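Side-chain contacts in SidF, inhibitor of growth family, member 3 (Legionella pneumophila subsp. pneumophila, PDB 4FYE), which acts as a phosphoinositide phosphatase, probably removing the 3-phosphate of phosphatidylinositol 3,4,5-trisphosphate: residues A[453-458]-A[596-601]; A[499-504]-A[533-538]. The protein carries 1 engineered substitution. All blocks are in the same frame, centred on the assembly; numbering follows the deposited sequence.

Contact 1: A[453-458]-A[596-601]; sequences IRNLDK and LQHFYN
Asn-455 and Leu-456 of helix 438-458 meet His-598 and Phe-599 of helix 590-614 in a helix-to-helix contact, half polar and half apolar, its centre about 25 Å from the centre of the chain. The polar half is a hydrogen bond from NE2 of His-598 to OD1 of Asn-455, 3.1 Å long and nearly straight, with an N-H...O angle of 168°. The acceptor meets the imidazole at its edge, close to the ring plane. The amide and imidazole planes are 70° apart, and the donor is tilted from the carbonyl plane. The other ring nitrogen, ND1, hydrogen-bonds OE1 of Glu-637. Gripped at both nitrogens, the imidazole has its rotation fixed, and the neighbouring carboxylate would tend to stabilise a protonated ring.

The region is mostly helical: 111 of the 137 intervening residues are helix and none is strand. In the buried apolar half, Leu-456 lies across Phe-599 at about a right angle; its CG is 3.8 Å from CE2, and its CD1 reaches the same ring atom at 3.9 Å. Phe-599 has CG anti to its backbone nitrogen (chi1 -176°), which carries the ring out to the leucine. Helix 467-476 packs against both residues, through His-473 and Leu-476 on Leu-456 and through Ala-469 on Phe-599, while Leu-575 of helix 522-583 also touches the phenylalanine.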
ATOM      1  N   ILE A 453     -17.048  18.411   2.428  1.00 77.96           N
ATOM      2  CA  ILE A 453     -18.096  19.384   2.750  1.00 82.50           C
ATOM      3  C   ILE A 453     -18.764  18.966   4.077  1.00 83.68           C
ATOM      4  O   ILE A 453     -18.780  19.752   5.024  1.00 78.56           O
ATOM      5  CB  ILE A 453     -19.139  19.568   1.587  1.00 90.99           C
ATOM      6  CG1 ILE A 453     -18.486  20.044   0.269  1.00 89.69           C
ATOM      7  CG2 ILE A 453     -20.276  20.528   1.957  1.00 94.47           C
ATOM      8  CD1 ILE A 453     -17.606  21.266   0.388  1.00 89.60           C
ATOM      9  N   ARG A 454     -19.240  17.718   4.153  1.00 84.36           N
ATOM     10  CA  ARG A 454     -19.932  17.222   5.322  1.00 85.65           C
ATOM     11  C   ARG A 454     -19.072  17.397   6.533  1.00 87.39           C
ATOM     12  O   ARG A 454     -19.526  17.893   7.562  1.00 95.86           O
ATOM     13  CB  ARG A 454     -20.247  15.749   5.191  1.00 88.18           C
ATOM     14  CG  ARG A 454     -21.269  15.428   4.127  1.00 99.43           C
ATOM     15  CD  ARG A 454     -21.768  14.020   4.371  1.00101.19           C
ATOM     16  NE  ARG A 454     -21.795  13.250   3.132  1.00111.08           N
ATOM     17  CZ  ARG A 454     -21.049  12.170   2.900  1.00109.36           C
ATOM     18  NH1 ARG A 454     -20.205  11.708   3.826  1.00103.65           N
ATOM     19  NH2 ARG A 454     -21.160  11.539   1.739  1.00102.72           N
ATOM     20  N   ASN A 455     -17.817  17.009   6.398  1.00 83.83           N
ATOM     21  CA  ASN A 455     -16.895  17.007   7.517  1.00 85.44           C
ATOM     22  C   ASN A 455     -16.494  18.420   7.888  1.00 86.16           C
ATOM     23  O   ASN A 455     -16.092  18.685   9.019  1.00 85.42           O
ATOM     24  CB  ASN A 455     -15.665  16.162   7.187  1.00 86.63           C
ATOM     25  CG  ASN A 455     -14.840  15.816   8.416  1.00 90.32           C
ATOM     26  OD1 ASN A 455     -14.033  16.616   8.897  1.00 92.25           O
ATOM     27  ND2 ASN A 455     -15.009  14.597   8.907  1.00 97.84           N
ATOM     28  N   LEU A 456     -16.608  19.339   6.933  1.00 95.20           N
ATOM     29  CA  LEU A 456     -16.417  20.771   7.236  1.00 93.53           C
ATOM     30  C   LEU A 456     -17.599  21.331   7.986  1.00 91.50           C
ATOM     31  O   LEU A 456     -17.406  22.017   8.987  1.00 88.71           O
ATOM     32  CB  LEU A 456     -16.120  21.607   5.990  1.00 93.53           C
ATOM     33  CG  LEU A 456     -14.672  22.115   5.794  1.00 95.80           C
ATOM     34  CD1 LEU A 456     -13.578  21.146   6.249  1.00 85.91           C
ATOM     35  CD2 LEU A 456     -14.448  22.544   4.343  1.00 91.31           C
ATOM     36  N   ASP A 457     -18.807  21.016   7.508  1.00 94.08           N
ATOM     37  CA  ASP A 457     -20.061  21.397   8.163  1.00101.32           C
ATOM     38  C   ASP A 457     -20.028  21.064   9.656  1.00101.80           C
ATOM     39  O   ASP A 457     -20.645  21.750  10.454  1.00106.02           O
ATOM     40  CB  ASP A 457     -21.269  20.703   7.494  1.00106.96           C
ATOM     41  CG  ASP A 457     -21.491  21.148   6.024  1.00111.33           C
ATOM     42  OD1 ASP A 457     -20.729  22.010   5.537  1.00120.12           O
ATOM     43  OD2 ASP A 457     -22.420  20.643   5.342  1.00102.84           O
ATOM     44  N   LYS A 458     -19.238  20.049  10.002  1.00 99.00           N
ATOM     45  CA  LYS A 458     -19.294  19.337  11.268  1.00101.50           C
ATOM     46  C   LYS A 458     -18.226  19.757  12.292  1.00104.10           C
ATOM     47  O   LYS A 458     -18.432  19.601  13.481  1.00115.55           O
ATOM     48  CB  LYS A 458     -19.198  17.827  10.964  1.00103.06           C
ATOM     49  CG  LYS A 458     -19.754  16.881  12.017  1.00102.46           C
ATOM     50  CD  LYS A 458     -18.640  16.220  12.808  1.00 96.87           C
ATOM     51  CE  LYS A 458     -18.238  14.899  12.174  1.00 95.12           C
ATOM     52  NZ  LYS A 458     -16.839  14.583  12.563  1.00 89.58           N
ATOM     53  N   LEU A 596      -7.187  22.540  14.575  1.00 75.88           N
ATOM     54  CA  LEU A 596      -6.832  23.605  13.638  1.00 78.45           C
ATOM     55  C   LEU A 596      -6.029  23.097  12.441  1.00 76.46           C
ATOM     56  O   LEU A 596      -6.083  23.676  11.351  1.00 76.40           O
ATOM     57  CB  LEU A 596      -6.078  24.714  14.367  1.00 80.59           C
ATOM     58  CG  LEU A 596      -6.967  25.726  15.115  1.00 84.42           C
ATOM     59  CD1 LEU A 596      -8.089  25.046  15.873  1.00 83.62           C
ATOM     60  CD2 LEU A 596      -6.166  26.617  16.048  1.00 85.64           C
ATOM     61  N   GLN A 597      -5.300  22.012  12.664  1.00 72.52           N
ATOM     62  CA  GLN A 597      -4.462  21.383  11.653  1.00 75.05           C
ATOM     63  C   GLN A 597      -5.321  20.490  10.797  1.00 73.51           C
ATOM     64  O   GLN A 597      -5.228  20.527   9.570  1.00 71.35           O
ATOM     65  CB  GLN A 597      -3.352  20.571  12.316  1.00 71.90           C
ATOM     66  CG  GLN A 597      -2.443  21.404  13.222  1.00 71.47           C
ATOM     67  CD  GLN A 597      -1.534  20.543  14.079  1.00 74.13           C
ATOM     68  OE1 GLN A 597      -1.934  19.464  14.531  1.00 72.06           O
ATOM     69  NE2 GLN A 597      -0.289  21.001  14.289  1.00 76.04           N
ATOM     70  N   HIS A 598      -6.167  19.696  11.449  1.00 77.13           N
ATOM     71  CA  HIS A 598      -7.138  18.895  10.725  1.00 76.08           C
ATOM     72  C   HIS A 598      -7.927  19.751   9.801  1.00 75.44           C
ATOM     73  O   HIS A 598      -7.996  19.452   8.619  1.00 78.19           O
ATOM     74  CB  HIS A 598      -8.095  18.156  11.647  1.00 81.66           C
ATOM     75  CG  HIS A 598      -9.213  17.425  10.900  1.00 85.36           C
ATOM     76  ND1 HIS A 598      -8.976  16.357  10.089  1.00 73.33           N
ATOM     77  CD2 HIS A 598     -10.597  17.664  10.852  1.00 79.47           C
ATOM     78  CE1 HIS A 598     -10.151  15.932   9.567  1.00 74.84           C
ATOM     79  NE2 HIS A 598     -11.138  16.739  10.026  1.00 82.25           N
ATOM     80  N   PHE A 599      -8.526  20.826  10.301  1.00 72.49           N
ATOM     81  CA  PHE A 599      -9.362  21.664   9.414  1.00 75.06           C
ATOM     82  C   PHE A 599      -8.585  22.215   8.209  1.00 71.98           C
ATOM     83  O   PHE A 599      -8.996  22.104   7.041  1.00 73.35           O
ATOM     84  CB  PHE A 599     -10.019  22.833  10.177  1.00 77.58           C
ATOM     85  CG  PHE A 599     -10.954  23.661   9.330  1.00 79.11           C
ATOM     86  CD1 PHE A 599     -10.468  24.679   8.512  1.00 83.09           C
ATOM     87  CD2 PHE A 599     -12.329  23.435   9.352  1.00 83.59           C
ATOM     88  CE1 PHE A 599     -11.323  25.459   7.738  1.00 83.70           C
ATOM     89  CE2 PHE A 599     -13.193  24.208   8.577  1.00 85.62           C
ATOM     90  CZ  PHE A 599     -12.688  25.216   7.768  1.00 86.42           C
ATOM     91  N   TYR A 600      -7.468  22.844   8.509  1.00 69.37           N
ATOM     92  CA  TYR A 600      -6.668  23.447   7.483  1.00 66.11           C
ATOM     93  C   TYR A 600      -6.064  22.439   6.485  1.00 67.11           C
ATOM     94  O   TYR A 600      -5.930  22.731   5.290  1.00 66.03           O
ATOM     95  CB  TYR A 600      -5.530  24.184   8.141  1.00 65.91           C
ATOM     96  CG  TYR A 600      -4.659  24.797   7.128  1.00 65.99           C
ATOM     97  CD1 TYR A 600      -3.607  24.069   6.539  1.00 64.11           C
ATOM     98  CD2 TYR A 600      -4.922  26.085   6.676  1.00 69.43           C
ATOM     99  CE1 TYR A 600      -2.817  24.646   5.557  1.00 62.34           C
ATOM    100  CE2 TYR A 600      -4.149  26.675   5.696  1.00 68.53           C
ATOM    101  CZ  TYR A 600      -3.097  25.958   5.147  1.00 65.60           C
ATOM    102  OH  TYR A 600      -2.349  26.571   4.178  1.00 66.29           O
ATOM    103  N   ASN A 601      -5.642  21.281   6.975  1.00 63.12           N
ATOM    104  CA  ASN A 601      -4.955  20.363   6.090  1.00 60.86           C
ATOM    105  C   ASN A 601      -5.915  19.725   5.100  1.00 60.94           C
ATOM    106  O   ASN A 601      -5.590  19.630   3.923  1.00 61.12           O
ATOM    107  CB  ASN A 601      -4.082  19.364   6.872  1.00 55.74           C
ATOM    108  CG  ASN A 601      -2.749  19.975   7.286  1.00 59.14           C
ATOM    109  OD1 ASN A 601      -2.198  20.891   6.611  1.00 61.66           O
ATOM    110  ND2 ASN A 601      -2.208  19.487   8.383  1.00 57.06           N
TER

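Contact 2: A[499-504]-A[533-538]; sequences KGAYRE and DGYEKS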
ATOM      1  N   LYS A 499     -27.155  -5.373  -5.975  1.00 75.65           N
ATOM      2  CA  LYS A 499     -25.757  -5.686  -5.570  1.00 76.62           C
ATOM      3  C   LYS A 499     -25.630  -6.912  -4.630  1.00 76.24           C
ATOM      4  O   LYS A 499     -24.793  -7.808  -4.889  1.00 70.69           O
ATOM      5  CB  LYS A 499     -25.040  -4.471  -4.989  1.00 71.89           C
ATOM      6  CG  LYS A 499     -24.554  -3.524  -6.063  1.00 73.27           C
ATOM      7  CD  LYS A 499     -24.131  -2.214  -5.437  1.00 73.30           C
ATOM      8  CE  LYS A 499     -23.473  -1.317  -6.456  1.00 72.66           C
ATOM      9  NZ  LYS A 499     -22.999  -0.140  -5.698  1.00 77.67           N
ATOM     10  N   GLY A 500     -26.485  -6.969  -3.586  1.00 71.05           N
ATOM     11  CA  GLY A 500     -26.517  -8.125  -2.666  1.00 71.55           C
ATOM     12  C   GLY A 500     -26.696  -9.435  -3.431  1.00 75.61           C
ATOM     13  O   GLY A 500     -25.888 -10.384  -3.292  1.00 77.97           O
ATOM     14  N   ALA A 501     -27.732  -9.454  -4.279  1.00 75.12           N
ATOM     15  CA  ALA A 501     -28.028 -10.577  -5.156  1.00 75.75           C
ATOM     16  C   ALA A 501     -26.809 -10.932  -6.039  1.00 75.55           C
ATOM     17  O   ALA A 501     -26.460 -12.109  -6.202  1.00 77.41           O
ATOM     18  CB  ALA A 501     -29.272 -10.270  -5.996  1.00 76.18           C
ATOM     19  N   TYR A 502     -26.123  -9.925  -6.567  1.00 72.93           N
ATOM     20  CA  TYR A 502     -24.933 -10.202  -7.373  1.00 72.21           C
ATOM     21  C   TYR A 502     -23.769 -10.898  -6.601  1.00 72.01           C
ATOM     22  O   TYR A 502     -23.143 -11.863  -7.107  1.00 70.10           O
ATOM     23  CB  TYR A 502     -24.482  -8.902  -8.037  1.00 69.92           C
ATOM     24  CG  TYR A 502     -23.231  -8.998  -8.812  1.00 68.46           C
ATOM     25  CD1 TYR A 502     -23.186  -9.699 -10.036  1.00 72.80           C
ATOM     26  CD2 TYR A 502     -22.071  -8.363  -8.368  1.00 67.83           C
ATOM     27  CE1 TYR A 502     -22.022  -9.787 -10.783  1.00 65.26           C
ATOM     28  CE2 TYR A 502     -20.892  -8.429  -9.112  1.00 67.99           C
ATOM     29  CZ  TYR A 502     -20.871  -9.142 -10.305  1.00 69.76           C
ATOM     30  OH  TYR A 502     -19.681  -9.207 -11.026  1.00 76.91           O
ATOM     31  N   ARG A 503     -23.461 -10.414  -5.401  1.00 66.93           N
ATOM     32  CA  ARG A 503     -22.355 -11.003  -4.637  1.00 66.78           C
ATOM     33  C   ARG A 503     -22.658 -12.458  -4.335  1.00 68.84           C
ATOM     34  O   ARG A 503     -21.833 -13.350  -4.586  1.00 64.62           O
ATOM     35  CB  ARG A 503     -22.138 -10.294  -3.305  1.00 65.23           C
ATOM     36  CG  ARG A 503     -21.591  -8.892  -3.395  1.00 68.43           C
ATOM     37  CD  ARG A 503     -21.355  -8.336  -2.002  1.00 69.51           C
ATOM     38  NE  ARG A 503     -22.594  -7.880  -1.368  1.00 72.02           N
ATOM     39  CZ  ARG A 503     -23.223  -8.554  -0.418  1.00 76.94           C
ATOM     40  NH1 ARG A 503     -22.732  -9.731   0.036  1.00 78.47           N
ATOM     41  NH2 ARG A 503     -24.338  -8.046   0.083  1.00 78.01           N
ATOM     42  N   GLU A 504     -23.855 -12.683  -3.790  1.00 71.93           N
ATOM     43  CA  GLU A 504     -24.223 -14.012  -3.307  1.00 77.96           C
ATOM     44  C   GLU A 504     -24.196 -14.978  -4.489  1.00 75.56           C
ATOM     45  O   GLU A 504     -23.618 -16.065  -4.426  1.00 76.11           O
ATOM     46  CB  GLU A 504     -25.570 -13.968  -2.560  1.00 78.51           C
ATOM     47  CG  GLU A 504     -25.549 -14.597  -1.146  1.00 89.20           C
ATOM     48  CD  GLU A 504     -24.227 -14.429  -0.306  1.00 93.32           C
ATOM     49  OE1 GLU A 504     -23.535 -15.453  -0.019  1.00 95.52           O
ATOM     50  OE2 GLU A 504     -23.866 -13.295   0.119  1.00 85.34           O
ATOM     51  N   ASP A 533     -24.755 -12.448 -14.942  1.00 96.60           N
ATOM     52  CA  ASP A 533     -24.770 -11.582 -16.103  1.00 95.20           C
ATOM     53  C   ASP A 533     -25.958 -10.638 -16.092  1.00 98.03           C
ATOM     54  O   ASP A 533     -25.790  -9.426 -16.284  1.00 95.75           O
ATOM     55  CB  ASP A 533     -24.708 -12.431 -17.370  1.00 96.79           C
ATOM     56  CG  ASP A 533     -23.364 -13.143 -17.529  1.00 97.75           C
ATOM     57  OD1 ASP A 533     -22.328 -12.656 -16.989  1.00102.20           O
ATOM     58  OD2 ASP A 533     -23.323 -14.195 -18.197  1.00 94.98           O
ATOM     59  N   GLY A 534     -27.146 -11.181 -15.837  1.00 98.26           N
ATOM     60  CA  GLY A 534     -28.346 -10.355 -15.793  1.00103.81           C
ATOM     61  C   GLY A 534     -28.173  -9.213 -14.799  1.00106.00           C
ATOM     62  O   GLY A 534     -28.414  -8.036 -15.124  1.00107.08           O
ATOM     63  N   TYR A 535     -27.742  -9.573 -13.588  1.00101.05           N
ATOM     64  CA  TYR A 535     -27.530  -8.609 -12.512  1.00102.42           C
ATOM     65  C   TYR A 535     -26.436  -7.651 -12.933  1.00 96.81           C
ATOM     66  O   TYR A 535     -26.529  -6.448 -12.695  1.00 95.26           O
ATOM     67  CB  TYR A 535     -27.172  -9.307 -11.179  1.00 99.69           C
ATOM     68  CG  TYR A 535     -28.257 -10.217 -10.585  1.00 99.25           C
ATOM     69  CD1 TYR A 535     -29.601  -9.818 -10.552  1.00102.51           C
ATOM     70  CD2 TYR A 535     -27.928 -11.468 -10.038  1.00 98.84           C
ATOM     71  CE1 TYR A 535     -30.585 -10.640 -10.005  1.00104.85           C
ATOM     72  CE2 TYR A 535     -28.904 -12.298  -9.489  1.00104.75           C
ATOM     73  CZ  TYR A 535     -30.228 -11.878  -9.470  1.00105.91           C
ATOM     74  OH  TYR A 535     -31.198 -12.683  -8.917  1.00110.30           O
ATOM     75  N   GLU A 536     -25.418  -8.196 -13.593  1.00 96.73           N
ATOM     76  CA  GLU A 536     -24.343  -7.385 -14.151  1.00 95.60           C
ATOM     77  C   GLU A 536     -24.850  -6.363 -15.189  1.00 96.88           C
ATOM     78  O   GLU A 536     -24.626  -5.163 -14.990  1.00 92.10           O
ATOM     79  CB  GLU A 536     -23.264  -8.274 -14.734  1.00 95.67           C
ATOM     80  CG  GLU A 536     -21.877  -7.689 -14.601  1.00103.29           C
ATOM     81  CD  GLU A 536     -20.791  -8.634 -15.099  1.00111.34           C
ATOM     82  OE1 GLU A 536     -21.028  -9.351 -16.111  1.00106.10           O
ATOM     83  OE2 GLU A 536     -19.702  -8.657 -14.468  1.00111.57           O
ATOM     84  N   LYS A 537     -25.569  -6.800 -16.242  1.00 96.06           N
ATOM     85  CA  LYS A 537     -26.119  -5.837 -17.227  1.00 98.56           C
ATOM     86  C   LYS A 537     -26.897  -4.783 -16.473  1.00 94.48           C
ATOM     87  O   LYS A 537     -26.907  -3.604 -16.827  1.00 98.20           O
ATOM     88  CB  LYS A 537     -27.081  -6.429 -18.276  1.00104.23           C
ATOM     89  CG  LYS A 537     -27.118  -7.935 -18.485  1.00113.91           C
ATOM     90  CD  LYS A 537     -27.571  -8.289 -19.903  1.00116.85           C
ATOM     91  CE  LYS A 537     -26.374  -8.213 -20.851  1.00118.29           C
ATOM     92  NZ  LYS A 537     -26.799  -8.282 -22.269  1.00125.61           N
ATOM     93  N   SER A 538     -27.551  -5.220 -15.419  1.00 89.51           N
ATOM     94  CA  SER A 538     -28.445  -4.344 -14.720  1.00 93.14           C
ATOM     95  C   SER A 538     -27.740  -3.309 -13.837  1.00 87.46           C
ATOM     96  O   SER A 538     -28.072  -2.120 -13.857  1.00 84.85           O
ATOM     97  CB  SER A 538     -29.454  -5.159 -13.936  1.00 93.58           C
ATOM     98  OG  SER A 538     -30.358  -4.271 -13.353  1.00 95.59           O
TER
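The axes of segments 499-504 and 533-538 approach to 9.5 Å, and their N-to-C directions differ by 143°, so the helices run roughly antiparallel with a marked splay. The backbones come nearest at Tyr-502 and Tyr-535, whose CA atoms are 6.0 Å apart. The two tyrosine side chains slide past each other in opposite directions, touching near their bases, where CB of Tyr-502 lies 4.2 Å from CB of Tyr-535. Tyr-535 lays one ring face against the methyl of Ala-501: CB sits 4.1 Å from the ring centroid and 17° off the normal, a CH-pi contact displaced toward the ring's rim.

Tyr-502 holds CG anti to its backbone nitrogen (chi1 176°) and reaches across to the other helix. There it touches Val-532, Tyr-535, Glu-536 and Ile-539, spaced i, i+3, i+4 and i+7, the four positions that frame a hole in knobs-into-holes packing. This agrees with the coiled coil predicted for residues 481-559. Its hydroxyl OH comes within 3.5 Å of OE2 of Glu-536, a carboxylate oxygen whose salt bridge is to NZ of Lys-291 on helix 284-311. The two helices are consecutive, forming a helical hairpin. Helix 373-387 packs on this pair, with Gln-382 touching both Tyr-502 and Glu-536, Met-383 adding to the cover of Tyr-502, and Phe-387 meeting Arg-503.

Contacts 1 and 2 are separate: their centres lie 37 Å apart and their nearest atoms about 14 Å apart. In sequence, both segments of contact 2 fall between the two segments of contact 1, so the local hairpin pairing occurs within the longer excursion that contact 1 closes. Helix 522-583 relates them physically. Its early turns supply segment 533-538, whereas Leu-575 and Ile-579 near its far end pack on Phe-599 and Leu-596 of segment 596-601, carried by the next helix. All four segments are part of the phosphoinositide phosphatase region, and neither contact includes a bound ligand; both are helix packing within the phosphatase domain.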